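Local coordinates for N-terminal acetyltransferase-like protein (Chaetomium thermophilum, PDB 5NNP) that probably serves as the repeat-built auxiliary subunit of an N-terminal acetyltransferase A complex, holding a catalytic partner chain that acetylates protein N-termini, at residues Glu189-Lys194 against Lys216-Arg221; Arg454-Glu459 against Gln498-Thr503; Leu505-Tyr510 against Asn565-Met570. All coordinates share one frame; numbering follows the deposited sequence.

Contact 1: residues Glu189-Lys194 against Lys216-Arg221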
loop_
_atom_site.group_PDB
_atom_site.type_symbol
_atom_site.label_atom_id
_atom_site.label_comp_id
_atom_site.label_asym_id
_atom_site.label_seq_id
_atom_site.Cartn_x
_atom_site.Cartn_y
_atom_site.Cartn_z
ATOM N N GLU A 189 8.906 19.055 -12.676
ATOM C CA GLU A 189 8.821 17.615 -12.491
ATOM C C GLU A 189 9.633 16.836 -13.516
ATOM O O GLU A 189 10.222 15.806 -13.183
ATOM C CB GLU A 189 7.357 17.172 -12.541
ATOM C CG GLU A 189 6.597 17.524 -11.269
ATOM C CD GLU A 189 7.219 16.899 -10.026
ATOM O OE1 GLU A 189 7.432 15.668 -10.016
ATOM O OE2 GLU A 189 7.503 17.642 -9.063
ATOM N N ALA A 190 9.674 17.333 -14.755
ATOM C CA ALA A 190 10.441 16.673 -15.798
ATOM C C ALA A 190 11.936 16.736 -15.507
ATOM O O ALA A 190 12.658 15.788 -15.796
ATOM C CB ALA A 190 10.143 17.276 -17.155
ATOM N N LEU A 191 12.399 17.852 -14.943
ATOM C CA LEU A 191 13.803 17.983 -14.556
ATOM C C LEU A 191 14.166 16.996 -13.436
ATOM O O LEU A 191 15.200 16.328 -13.496
ATOM C CB LEU A 191 14.107 19.407 -14.122
ATOM C CG LEU A 191 14.127 20.472 -15.225
ATOM C CD1 LEU A 191 14.019 21.857 -14.629
ATOM C CD2 LEU A 191 15.377 20.364 -16.095
ATOM N N LEU A 192 13.306 16.871 -12.428
ATOM C CA LEU A 192 13.630 15.976 -11.336
ATOM C C LEU A 192 13.607 14.513 -11.790
ATOM O O LEU A 192 14.447 13.708 -11.381
ATOM C CB LEU A 192 12.673 16.191 -10.171
ATOM C CG LEU A 192 12.761 17.537 -9.439
ATOM C CD1 LEU A 192 11.683 17.617 -8.354
ATOM C CD2 LEU A 192 14.149 17.790 -8.834
ATOM N N TYR A 193 12.655 14.170 -12.643
ATOM C CA TYR A 193 12.570 12.804 -13.159
ATOM C C TYR A 193 13.863 12.402 -13.879
ATOM O O TYR A 193 14.441 11.342 -13.587
ATOM C CB TYR A 193 11.357 12.654 -14.084
ATOM C CG TYR A 193 11.209 11.281 -14.713
ATOM C CD1 TYR A 193 11.207 10.133 -13.936
ATOM C CD2 TYR A 193 11.051 11.138 -16.090
ATOM C CE1 TYR A 193 11.071 8.870 -14.515
ATOM C CE2 TYR A 193 10.906 9.887 -16.677
ATOM C CZ TYR A 193 10.919 8.757 -15.888
ATOM O OH TYR A 193 10.779 7.520 -16.481
ATOM N N LYS A 194 14.327 13.258 -14.792
ATOM C CA LYS A 194 15.621 13.068 -15.459
ATOM C C LYS A 194 16.756 12.949 -14.441
ATOM O O LYS A 194 17.638 12.097 -14.587
ATOM C CB LYS A 194 15.916 14.214 -16.436
ATOM C CG LYS A 194 17.350 14.178 -17.061
ATOM C CD LYS A 194 17.654 15.422 -17.928
ATOM C CE LYS A 194 19.019 15.376 -18.552
ATOM N NZ LYS A 194 19.376 16.635 -19.306
ATOM N N LYS A 216 17.871 23.563 -9.505
ATOM C CA LYS A 216 18.041 24.379 -8.312
ATOM C C LYS A 216 16.730 24.955 -7.793
ATOM O O LYS A 216 16.473 24.957 -6.588
ATOM C CB LYS A 216 19.025 25.507 -8.599
ATOM C CG LYS A 216 19.341 26.355 -7.404
ATOM C CD LYS A 216 20.338 27.436 -7.740
ATOM C CE LYS A 216 20.713 28.183 -6.473
ATOM N NZ LYS A 216 21.516 29.399 -6.751
ATOM N N HIS A 217 15.895 25.420 -8.713
ATOM C CA HIS A 217 14.678 26.118 -8.348
ATOM C C HIS A 217 13.408 25.303 -8.566
ATOM O O HIS A 217 12.332 25.879 -8.663
ATOM C CB HIS A 217 14.581 27.426 -9.140
ATOM C CG HIS A 217 15.791 28.297 -9.019
ATOM N ND1 HIS A 217 16.089 29.006 -7.876
ATOM C CD2 HIS A 217 16.780 28.573 -9.901
ATOM C CE1 HIS A 217 17.210 29.681 -8.055
ATOM N NE2 HIS A 217 17.649 29.435 -9.277
ATOM N N CYS A 218 13.517 23.980 -8.659
ATOM C CA CYS A 218 12.325 23.143 -8.810
ATOM C C CYS A 218 11.358 23.345 -7.642
ATOM O O CYS A 218 11.768 23.703 -6.543
ATOM C CB CYS A 218 12.709 21.670 -8.931
ATOM S SG CYS A 218 13.661 21.298 -10.427
ATOM N N LEU A 219 10.071 23.128 -7.897
ATOM C CA LEU A 219 9.018 23.446 -6.937
ATOM C C LEU A 219 8.918 22.408 -5.819
ATOM O O LEU A 219 8.528 22.722 -4.698
ATOM C CB LEU A 219 7.679 23.580 -7.663
ATOM C CG LEU A 219 7.696 24.683 -8.735
ATOM C CD1 LEU A 219 6.393 24.762 -9.498
ATOM C CD2 LEU A 219 8.016 26.011 -8.132
ATOM N N ASP A 220 9.274 21.169 -6.129
ATOM C CA ASP A 220 9.296 20.122 -5.128
ATOM C C ASP A 220 10.524 20.315 -4.236
ATOM O O ASP A 220 11.572 19.715 -4.471
ATOM C CB ASP A 220 9.299 18.747 -5.808
ATOM C CG ASP A 220 9.102 17.601 -4.824
ATOM O OD1 ASP A 220 9.216 17.832 -3.603
ATOM O OD2 ASP A 220 8.847 16.462 -5.272
ATOM N N ARG A 221 10.387 21.151 -3.212
ATOM C CA ARG A 221 11.536 21.592 -2.420
ATOM C C ARG A 221 12.195 20.465 -1.615
ATOM O O ARG A 221 13.426 20.372 -1.550
ATOM C CB ARG A 221 11.122 22.727 -1.479
ATOM C CG ARG A 221 10.835 24.072 -2.174
ATOM C CD ARG A 221 11.951 24.527 -3.109
ATOM N NE ARG A 221 13.267 24.612 -2.473
ATOM C CZ ARG A 221 14.422 24.555 -3.141
ATOM N NH1 ARG A 221 14.422 24.408 -4.470
ATOM N NH2 ARG A 221 15.580 24.633 -2.483
HETATM O O HOH W 1 8.827 20.049 -8.953
#
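Leu192 uses its two methyl branches on different residues of 216-221. Leu192 CD2 lies 3.9 Å from Cys218 SG. Leu192 CD1 packs 3.7 Å from Asp220 CB, and these two side chains cross obliquely. Cys218 SG stands beside its own backbone N (chi1 -65°), which turns it to helix 185-200. There Leu191 CB also approaches, 4.2 Å from Cys218 SG.

The other pair across the contact is acidic. Glu189 bends at chi2 (-59°), and its carboxylate comes up to Asp220, the two planes 29° apart. Glu189 OE2 and Asp220 OD2 are 4.2 Å from each other. Arg538 NH2, from helix 537-547, forms salt bridges with Glu189 OE1 and Asp220 OD2. Its charge probably offsets the repulsion and helps keep both acids ionised. One water joins the segments. It donates to Glu189 OE2 at 2.7 Å and accepts from Asp220 N at 3.1 Å.

The loop also has its own tie: Arg221 NH1 donates to Lys216 O at 3.0 Å. A chain of another protein reaches the same loop, where Lys216 NZ pairs with an acidic side chain.

Asp220 is the N-cap of helix 221-234, with a weak bond from Ala223 N to OD1. The contact is a loop leading into an N-capped helix, packed on the flank of helix 185-200, within an alpha-helical repeat scaffold of the TPR clan.

Contact 2: residues Arg454-Glu459 against Gln498-Thr503; sequences RNNENE and QRRGNT
Arg499 NE donates to Asn456 OD1 at 2.7 Å, with an N-H...O angle of 157°. The bond falls on a lone pair, and the amide and guanidinium planes are only 12° apart. Arg499 NH2 adds a weak bond to the same oxygen and also donates to Leu453 O.

Arg500 NH1 donates to Asn458 OD1 at 2.8 Å, from above the amide plane. Asn458 ND2 is bonded to Asp493 OD1, which should fix the turn of this amide. Glu459 OE1 forms a salt bridge with Arg500 at the guanidinium edge. Its modelled approach to NH1 is too short to be trusted in detail.

The carbon chains of both arginines lie beside Asn456, with Asn456 CB 4.2 Å from Arg500 CG. Arg454 CA is 3.9 Å from Arg499 NH2. An alanine in place of Asn456 would probably leave Arg499 NE without this acceptor and its guanidinium freer to turn.

Both segments span the turn between two helices. Asn456, with positive phi, is the C-prime residue of a Schellman motif ending helix 442-454. In a helical repeat array, the contact joins the Schellman-terminated end of helix 487-499, at Gly501, to that turn and the first residues of helix 458-465.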
loop_
_atom_site.group_PDB
_atom_site.type_symbol
_atom_site.label_atom_id
_atom_site.label_comp_id
_atom_site.label_asym_id
_atom_site.label_seq_id
_atom_site.Cartn_x
_atom_site.Cartn_y
_atom_site.Cartn_z
ATOM N N ARG A 454 -12.530 -12.538 18.083
ATOM C CA ARG A 454 -11.575 -13.381 18.791
ATOM C C ARG A 454 -12.292 -14.321 19.761
ATOM O O ARG A 454 -11.784 -15.398 20.067
ATOM C CB ARG A 454 -10.547 -12.531 19.542
ATOM C CG ARG A 454 -9.564 -11.823 18.642
ATOM C CD ARG A 454 -8.815 -12.817 17.780
ATOM N NE ARG A 454 -7.895 -12.171 16.847
ATOM C CZ ARG A 454 -6.648 -11.811 17.139
ATOM N NH1 ARG A 454 -6.163 -12.008 18.352
ATOM N NH2 ARG A 454 -5.885 -11.247 16.213
ATOM N N ASN A 455 -13.469 -13.911 20.233
ATOM C CA ASN A 455 -14.309 -14.763 21.073
ATOM C C ASN A 455 -15.356 -15.530 20.252
ATOM O O ASN A 455 -16.316 -16.063 20.787
ATOM C CB ASN A 455 -14.996 -13.929 22.146
ATOM C CG ASN A 455 -15.611 -14.772 23.235
ATOM O OD1 ASN A 455 -15.092 -15.822 23.585
ATOM N ND2 ASN A 455 -16.712 -14.307 23.786
ATOM N N ASN A 456 -15.135 -15.572 18.946
ATOM C CA ASN A 456 -15.998 -16.252 18.005
ATOM C C ASN A 456 -17.435 -15.772 17.998
ATOM O O ASN A 456 -18.325 -16.554 17.687
ATOM C CB ASN A 456 -15.974 -17.754 18.251
ATOM C CG ASN A 456 -14.658 -18.381 17.865
ATOM O OD1 ASN A 456 -13.809 -17.732 17.262
ATOM N ND2 ASN A 456 -14.481 -19.654 18.207
ATOM N N GLU A 457 -17.666 -14.492 18.295
ATOM C CA GLU A 457 -19.023 -13.945 18.208
ATOM C C GLU A 457 -19.231 -13.111 16.946
ATOM O O GLU A 457 -19.382 -11.887 17.019
ATOM C CB GLU A 457 -19.343 -13.095 19.431
ATOM C CG GLU A 457 -19.472 -13.867 20.728
ATOM C CD GLU A 457 -19.591 -12.940 21.915
ATOM O OE1 GLU A 457 -20.737 -12.628 22.310
ATOM O OE2 GLU A 457 -18.541 -12.507 22.446
ATOM N N ASN A 458 -19.255 -13.772 15.793
ATOM C CA ASN A 458 -19.299 -13.068 14.508
ATOM C C ASN A 458 -20.476 -12.121 14.372
ATOM O O ASN A 458 -20.321 -10.951 14.028
ATOM C CB ASN A 458 -19.332 -14.080 13.362
ATOM C CG ASN A 458 -18.137 -15.002 13.381
ATOM O OD1 ASN A 458 -17.961 -15.797 14.310
ATOM N ND2 ASN A 458 -17.290 -14.884 12.376
ATOM N N GLU A 459 -21.662 -12.638 14.641
ATOM C CA GLU A 459 -22.878 -11.885 14.410
ATOM C C GLU A 459 -22.932 -10.652 15.323
ATOM O O GLU A 459 -23.386 -9.578 14.906
ATOM C CB GLU A 459 -24.095 -12.799 14.591
ATOM C CG GLU A 459 -23.876 -13.904 15.589
ATOM C CD GLU A 459 -23.414 -15.205 14.965
ATOM O OE1 GLU A 459 -22.316 -15.669 15.327
ATOM O OE2 GLU A 459 -24.155 -15.785 14.144
ATOM N N GLN A 498 -14.165 -19.992 10.428
ATOM C CA GLN A 498 -13.430 -21.236 10.266
ATOM C C GLN A 498 -13.360 -21.954 11.601
ATOM O O GLN A 498 -13.562 -23.157 11.659
ATOM C CB GLN A 498 -12.032 -20.977 9.716
ATOM C CG GLN A 498 -11.249 -22.213 9.356
ATOM C CD GLN A 498 -9.997 -21.876 8.560
ATOM O OE1 GLN A 498 -9.949 -20.877 7.831
ATOM N NE2 GLN A 498 -8.972 -22.698 8.706
ATOM N N ARG A 499 -13.108 -21.205 12.672
ATOM C CA ARG A 499 -13.030 -21.774 14.013
ATOM C C ARG A 499 -14.351 -22.382 14.466
ATOM O O ARG A 499 -14.377 -23.250 15.341
ATOM C CB ARG A 499 -12.595 -20.718 15.031
ATOM C CG ARG A 499 -11.123 -20.375 14.993
ATOM C CD ARG A 499 -10.704 -19.618 16.240
ATOM N NE ARG A 499 -11.321 -18.294 16.338
ATOM C CZ ARG A 499 -10.853 -17.203 15.739
ATOM N NH1 ARG A 499 -9.767 -17.280 14.984
ATOM N NH2 ARG A 499 -11.474 -16.038 15.890
ATOM N N ARG A 500 -15.447 -21.911 13.885
ATOM C CA ARG A 500 -16.763 -22.404 14.261
ATOM C C ARG A 500 -17.170 -23.565 13.375
ATOM O O ARG A 500 -18.220 -24.184 13.573
ATOM C CB ARG A 500 -17.795 -21.287 14.181
ATOM C CG ARG A 500 -17.563 -20.199 15.191
ATOM C CD ARG A 500 -18.398 -18.976 14.875
ATOM N NE ARG A 500 -19.831 -19.246 14.931
ATOM C CZ ARG A 500 -20.758 -18.297 15.000
ATOM N NH1 ARG A 500 -20.395 -17.023 15.028
ATOM N NH2 ARG A 500 -22.043 -18.613 15.049
ATOM N N GLY A 501 -16.330 -23.858 12.391
ATOM C CA GLY A 501 -16.601 -24.951 11.477
ATOM C C GLY A 501 -17.332 -24.547 10.206
ATOM O O GLY A 501 -17.740 -25.411 9.444
ATOM N N ASN A 502 -17.494 -23.248 9.965
ATOM C CA ASN A 502 -18.254 -22.783 8.804
ATOM C C ASN A 502 -17.358 -22.578 7.582
ATOM O O ASN A 502 -17.054 -21.440 7.196
ATOM C CB ASN A 502 -19.000 -21.483 9.130
ATOM C CG ASN A 502 -20.169 -21.220 8.185
ATOM O OD1 ASN A 502 -20.120 -21.571 7.007
ATOM N ND2 ASN A 502 -21.228 -20.600 8.700
ATOM N N THR A 503 -16.953 -23.688 6.971
ATOM C CA THR A 503 -16.037 -23.666 5.832
ATOM C C THR A 503 -16.523 -22.737 4.724
ATOM O O THR A 503 -15.724 -22.077 4.072
ATOM C CB THR A 503 -15.838 -25.088 5.264
ATOM O OG1 THR A 503 -15.585 -25.989 6.346
ATOM C CG2 THR A 503 -14.666 -25.149 4.306
#

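Contact 3: residues Leu505-Tyr510 against Asn565-Met570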
loop_
_atom_site.group_PDB
_atom_site.type_symbol
_atom_site.label_atom_id
_atom_site.label_comp_id
_atom_site.label_asym_id
_atom_site.label_seq_id
_atom_site.Cartn_x
_atom_site.Cartn_y
_atom_site.Cartn_z
ATOM N N LEU A 505 -18.452 -19.816 4.772
ATOM C CA LEU A 505 -18.267 -18.379 4.965
ATOM C C LEU A 505 -16.798 -18.039 5.166
ATOM O O LEU A 505 -16.350 -16.939 4.838
ATOM C CB LEU A 505 -19.073 -17.870 6.154
ATOM C CG LEU A 505 -20.592 -17.922 6.081
ATOM C CD1 LEU A 505 -21.120 -17.488 7.429
ATOM C CD2 LEU A 505 -21.153 -17.051 4.956
ATOM N N ALA A 506 -16.046 -18.980 5.716
ATOM C CA ALA A 506 -14.615 -18.779 5.850
ATOM C C ALA A 506 -13.985 -18.595 4.467
ATOM O O ALA A 506 -13.263 -17.627 4.236
ATOM C CB ALA A 506 -13.981 -19.942 6.586
ATOM N N LEU A 507 -14.272 -19.515 3.543
ATOM C CA LEU A 507 -13.697 -19.430 2.200
ATOM C C LEU A 507 -14.171 -18.162 1.481
ATOM O O LEU A 507 -13.388 -17.485 0.795
ATOM C CB LEU A 507 -14.048 -20.673 1.372
ATOM C CG LEU A 507 -13.332 -21.997 1.666
ATOM C CD1 LEU A 507 -13.953 -23.101 0.862
ATOM C CD2 LEU A 507 -11.852 -21.919 1.367
ATOM N N LYS A 508 -15.452 -17.845 1.653
ATOM C CA LYS A 508 -16.038 -16.681 1.006
ATOM C C LYS A 508 -15.259 -15.424 1.387
ATOM O O LYS A 508 -14.928 -14.605 0.527
ATOM C CB LYS A 508 -17.512 -16.540 1.376
ATOM C CG LYS A 508 -18.224 -15.389 0.687
ATOM C CD LYS A 508 -18.159 -15.538 -0.820
ATOM C CE LYS A 508 -19.064 -14.536 -1.525
ATOM N NZ LYS A 508 -19.188 -14.823 -2.985
ATOM N N ARG A 509 -14.943 -15.294 2.673
ATOM C CA ARG A 509 -14.164 -14.150 3.162
ATOM C C ARG A 509 -12.765 -14.103 2.554
ATOM O O ARG A 509 -12.345 -13.061 2.037
ATOM C CB ARG A 509 -14.055 -14.186 4.684
ATOM C CG ARG A 509 -15.395 -14.162 5.386
ATOM C CD ARG A 509 -16.073 -12.808 5.192
ATOM N NE ARG A 509 -17.358 -12.784 5.875
ATOM C CZ ARG A 509 -18.512 -13.133 5.316
ATOM N NH1 ARG A 509 -18.548 -13.523 4.056
ATOM N NH2 ARG A 509 -19.634 -13.095 6.022
ATOM N N TYR A 510 -12.041 -15.222 2.635
ATOM C CA TYR A 510 -10.696 -15.301 2.064
ATOM C C TYR A 510 -10.729 -14.966 0.561
ATOM O O TYR A 510 -9.881 -14.212 0.057
ATOM C CB TYR A 510 -10.076 -16.686 2.298
ATOM C CG TYR A 510 -10.031 -17.094 3.760
ATOM C CD1 TYR A 510 -9.852 -16.141 4.757
ATOM C CD2 TYR A 510 -10.192 -18.426 4.147
ATOM C CE1 TYR A 510 -9.817 -16.492 6.092
ATOM C CE2 TYR A 510 -10.160 -18.789 5.484
ATOM C CZ TYR A 510 -9.970 -17.817 6.456
ATOM O OH TYR A 510 -9.941 -18.162 7.797
ATOM N N ASN A 565 -4.438 -23.355 3.909
ATOM C CA ASN A 565 -4.613 -24.251 5.045
ATOM C C ASN A 565 -6.020 -24.862 5.150
ATOM O O ASN A 565 -6.174 -26.025 5.535
ATOM C CB ASN A 565 -4.276 -23.511 6.341
ATOM C CG ASN A 565 -2.784 -23.375 6.556
ATOM O OD1 ASN A 565 -1.987 -24.171 6.040
ATOM N ND2 ASN A 565 -2.392 -22.371 7.329
ATOM N N LEU A 566 -7.043 -24.087 4.801
ATOM C CA LEU A 566 -8.417 -24.566 4.877
ATOM C C LEU A 566 -8.741 -25.540 3.742
ATOM O O LEU A 566 -9.521 -26.476 3.935
ATOM C CB LEU A 566 -9.395 -23.390 4.865
ATOM C CG LEU A 566 -10.894 -23.698 4.948
ATOM C CD1 LEU A 566 -11.215 -24.644 6.112
ATOM C CD2 LEU A 566 -11.714 -22.401 5.046
ATOM N N TYR A 567 -8.145 -25.335 2.569
ATOM C CA TYR A 567 -8.322 -26.286 1.461
ATOM C C TYR A 567 -7.598 -27.606 1.755
ATOM O O TYR A 567 -8.103 -28.685 1.441
ATOM C CB TYR A 567 -7.823 -25.703 0.131
ATOM C CG TYR A 567 -8.792 -24.758 -0.563
ATOM C CD1 TYR A 567 -10.079 -25.168 -0.891
ATOM C CD2 TYR A 567 -8.411 -23.463 -0.908
ATOM C CE1 TYR A 567 -10.963 -24.318 -1.527
ATOM C CE2 TYR A 567 -9.295 -22.602 -1.545
ATOM C CZ TYR A 567 -10.566 -23.038 -1.855
ATOM O OH TYR A 567 -11.442 -22.189 -2.494
ATOM N N LEU A 568 -6.407 -27.503 2.342
ATOM C CA LEU A 568 -5.649 -28.661 2.791
ATOM C C LEU A 568 -6.465 -29.497 3.775
ATOM O O LEU A 568 -6.495 -30.737 3.706
ATOM C CB LEU A 568 -4.349 -28.215 3.447
ATOM C CG LEU A 568 -3.154 -28.030 2.525
ATOM C CD1 LEU A 568 -2.003 -27.350 3.270
ATOM C CD2 LEU A 568 -2.741 -29.382 1.949
ATOM N N SER A 569 -7.112 -28.798 4.702
ATOM C CA SER A 569 -7.981 -29.441 5.673
ATOM C C SER A 569 -9.144 -30.130 4.970
ATOM O O SER A 569 -9.444 -31.291 5.249
ATOM C CB SER A 569 -8.494 -28.420 6.684
ATOM O OG SER A 569 -9.686 -28.871 7.300
ATOM N N MET A 570 -9.793 -29.411 4.054
ATOM C CA MET A 570 -10.901 -29.971 3.283
ATOM C C MET A 570 -10.475 -31.183 2.465
ATOM O O MET A 570 -11.275 -32.085 2.232
ATOM C CB MET A 570 -11.508 -28.917 2.355
ATOM C CG MET A 570 -12.188 -27.767 3.069
ATOM S SD MET A 570 -12.495 -26.388 1.938
ATOM C CE MET A 570 -13.621 -27.143 0.761
#
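Tyr510 touches Leu566 with its ring edge, while its OH hydrogen-bonds to Gln498 OE1. This bond anchors the far end of the tyrosine side chain. Leu566 CD2 lies near the ring plane, 4.0 Å from Tyr510 CE2. The two side chains cross at about a right angle. With CG anti to the backbone N (chi1 -180°), the Leu566 side chain extends to helix 503-523. Leu566 CD2 also meets Ala506 CB at 3.7 Å.

Leu507 carries much of the contact. Leu507 CD2 packs 3.7 Å from Leu566 CD2. The same methyl lies over one face of the Tyr567 ring, toward its rim, as a CH-pi contact. Leu507 CD2 is 3.9 Å from the centroid of the Tyr567 ring, 21° off its normal. Tyr567 OH hydrogen-bonds to His511 NE2, just after the first segment, so the ring is touched on one face and bonded at its hydroxyl.

The other methyl, Leu507 CD1, meets Met570 SD at 3.8 Å, the side chains reaching toward each other tip to tip.

The short helix axes approach to 11.2 Å and run roughly antiparallel, at 147°. Helix 503-523 is thus joined to helix 554-572 by an apolar layer. Helix 487-499 borders this layer through Gln498, which touches both Ala506 and Leu566. Tyr567 packs on helix 654-668, and Leu568 faces helix 673-685.

Contacts 1 and 3 are buried, whereas contact 2 lies largely at the surface. Contact 1 stands alone, its centre about 50 Å from that of contact 3 and on the opposite side of the chain's centre. Contacts 2 and 3 are neighbours, with centres about 12 Å apart. The turn in contact 2 leads straight into helix 503-523, which carries one side of contact 3. Thr503 CG2, at the start of helix 503-523, packs on Met570 SD of helix 554-572. The chemistry follows the setting. Contact 2 joins helix ends through arginines, amides and an acid. Contact 3 joins helix flanks through apolar groups. Contact 1 mixes both, with a water and buried acids beside an apolar patch.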